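PDB 4YN8: response regulator ChrA from Corynebacterium diphtheriae, which probably binds DNA and regulates transcription as the response regulator of a haem-sensing two-component system. Local coordinates for residues A[77-82]-A[95-100]. The protein carries 1 engineered substitution. Residues are numbered along the deposited sequence; the frame is centred on the assembly and turned at random.
With SO4 (sulfate ion), chain B.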
loop_
_atom_site.group_PDB
_atom_site.type_symbol
_atom_site.label_atom_id
_atom_site.label_comp_id
_atom_site.label_asym_id
_atom_site.label_seq_id
_atom_site.Cartn_x
_atom_site.Cartn_y
_atom_site.Cartn_z
ATOM N N VAL A 77 -10.337 -5.453 -13.485
ATOM C CA VAL A 77 -9.344 -4.386 -13.336
ATOM C C VAL A 77 -7.929 -4.967 -13.257
ATOM O O VAL A 77 -7.705 -5.973 -12.557
ATOM C CB VAL A 77 -9.593 -3.602 -12.063
ATOM C CG1 VAL A 77 -8.518 -2.544 -11.786
ATOM C CG2 VAL A 77 -11.000 -3.018 -12.117
ATOM N N LEU A 78 -7.024 -4.375 -14.028
ATOM C CA LEU A 78 -5.605 -4.618 -13.902
ATOM C C LEU A 78 -4.997 -3.377 -13.267
ATOM O O LEU A 78 -5.067 -2.279 -13.849
ATOM C CB LEU A 78 -4.976 -4.912 -15.286
ATOM C CG LEU A 78 -3.457 -4.883 -15.377
ATOM C CD1 LEU A 78 -2.954 -6.029 -14.475
ATOM C CD2 LEU A 78 -3.073 -5.082 -16.836
ATOM N N ILE A 79 -4.386 -3.522 -12.072
ATOM C CA ILE A 79 -3.713 -2.423 -11.403
ATOM C C ILE A 79 -2.243 -2.440 -11.768
ATOM O O ILE A 79 -1.579 -3.494 -11.687
ATOM C CB ILE A 79 -3.849 -2.528 -9.867
ATOM C CG1 ILE A 79 -5.279 -2.251 -9.475
ATOM C CG2 ILE A 79 -2.892 -1.591 -9.152
ATOM C CD1 ILE A 79 -5.558 -2.471 -7.975
ATOM N N LEU A 80 -1.777 -1.269 -12.182
ATOM C CA LEU A 80 -0.356 -1.025 -12.505
ATOM C C LEU A 80 0.277 -0.150 -11.467
ATOM O O LEU A 80 -0.289 0.855 -11.017
ATOM C CB LEU A 80 -0.188 -0.401 -13.850
ATOM C CG LEU A 80 -0.782 -1.126 -15.059
ATOM C CD1 LEU A 80 -0.528 -0.385 -16.371
ATOM C CD2 LEU A 80 -0.346 -2.554 -15.185
ATOM N N THR A 81 1.486 -0.515 -11.070
ATOM C CA THR A 81 2.194 0.339 -10.135
ATOM C C THR A 81 3.683 0.270 -10.405
ATOM O O THR A 81 4.098 -0.244 -11.433
ATOM C CB THR A 81 1.781 -0.003 -8.708
ATOM O OG1 THR A 81 2.149 1.047 -7.790
ATOM C CG2 THR A 81 2.305 -1.354 -8.261
ATOM N N THR A 82 4.472 0.884 -9.520
ATOM C CA THR A 82 5.939 0.813 -9.606
ATOM C C THR A 82 6.494 0.144 -8.328
ATOM O O THR A 82 5.908 0.182 -7.253
ATOM C CB THR A 82 6.588 2.201 -9.802
ATOM O OG1 THR A 82 6.358 3.046 -8.681
ATOM C CG2 THR A 82 5.994 2.910 -11.010
ATOM N N ALA A 95 -7.499 -4.778 -2.148
ATOM C CA ALA A 95 -8.713 -4.494 -2.925
ATOM C C ALA A 95 -9.112 -5.623 -3.838
ATOM O O ALA A 95 -10.273 -5.667 -4.312
ATOM C CB ALA A 95 -8.576 -3.200 -3.679
ATOM N N GLY A 96 -8.199 -6.541 -4.144
ATOM C CA GLY A 96 -8.564 -7.706 -4.940
ATOM C C GLY A 96 -8.897 -7.485 -6.391
ATOM O O GLY A 96 -9.867 -8.088 -6.952
ATOM N N ALA A 97 -8.109 -6.642 -7.056
ATOM C CA ALA A 97 -8.198 -6.530 -8.502
ATOM C C ALA A 97 -7.874 -7.878 -9.143
ATOM O O ALA A 97 -7.112 -8.653 -8.596
ATOM C CB ALA A 97 -7.224 -5.503 -8.997
ATOM N N MET A 98 -8.438 -8.112 -10.311
ATOM C CA MET A 98 -8.164 -9.314 -11.095
ATOM C C MET A 98 -6.669 -9.469 -11.328
ATOM O O MET A 98 -6.126 -10.572 -11.107
ATOM C CB MET A 98 -8.931 -9.291 -12.403
ATOM C CG MET A 98 -8.817 -10.500 -13.290
ATOM S SD MET A 98 -9.442 -12.025 -12.536
ATOM C CE MET A 98 -11.095 -11.588 -12.125
ATOM N N GLY A 99 -5.999 -8.378 -11.733
ATOM C CA GLY A 99 -4.558 -8.446 -11.996
ATOM C C GLY A 99 -3.761 -7.310 -11.424
ATOM O O GLY A 99 -4.302 -6.228 -11.148
ATOM N N TYR A 100 -2.463 -7.562 -11.271
ATOM C CA TYR A 100 -1.502 -6.588 -10.770
ATOM C C TYR A 100 -0.238 -6.788 -11.620
ATOM O O TYR A 100 0.170 -7.933 -11.870
ATOM C CB TYR A 100 -1.108 -6.865 -9.302
ATOM C CG TYR A 100 -2.240 -6.690 -8.335
ATOM C CD1 TYR A 100 -3.162 -7.699 -8.104
ATOM C CD2 TYR A 100 -2.421 -5.497 -7.743
ATOM C CE1 TYR A 100 -4.257 -7.485 -7.312
ATOM C CE2 TYR A 100 -3.474 -5.279 -6.853
ATOM C CZ TYR A 100 -4.394 -6.269 -6.682
ATOM O OH TYR A 100 -5.452 -6.021 -5.861
HETATM S S SO4 B . 1.248 4.255 -8.762
HETATM O O1 SO4 B . 2.383 4.137 -9.696
HETATM O O2 SO4 B . 1.764 4.517 -7.417
HETATM O O3 SO4 B . 0.253 5.321 -9.036
HETATM O O4 SO4 B . 0.455 2.945 -8.736
HETATM O O HOH W 1 -11.093 -6.713 -10.908
#
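I79 CG1 and Y100 CG both stand anti to the carbonyl carbon, beside the backbone N (chi1 -70° and -66°), so the two side chains run side by side from one face of the parallel sheet. The extended end of I79 brings CD1 obliquely to the Y100 ring, 3.7 Å from CE2, and the same methyl meets A97 CB at 3.6 Å. The ring reaches back over the turn, where Y100 OH accepts a hydrogen bond from A97 N at 3.0 Å; with a further bond to A92 O, the hydroxyl ties strand 99-102 to the end of helix 89-94. Two nearly straight bonds join the strands, G99 N to V77 O at 3.1 Å and I79 N to G99 O at 2.9 Å; G99 N lies in the plane of the V77 carbonyl, whereas I79 N sits above the plane of the G99 carbonyl. On the other face, L78 turns CG anti to its backbone N (chi1 167°) and lays CD1 against the bare backbone of G99, 3.4 Å from G99 C. One water bridges V77 N and M98 N at the start of the pairing. This is the right-handed beta-alpha-beta crossover of the CheY-like receiver fold. At the C-terminal end of strand 77-81, T81 OG1 donates to a sulfate, probably from the crystallisation liquor, that K103 NZ also holds; this anion may mimic a phosphoryl group, and by analogy with other receivers T81 and Y100 may be coupled.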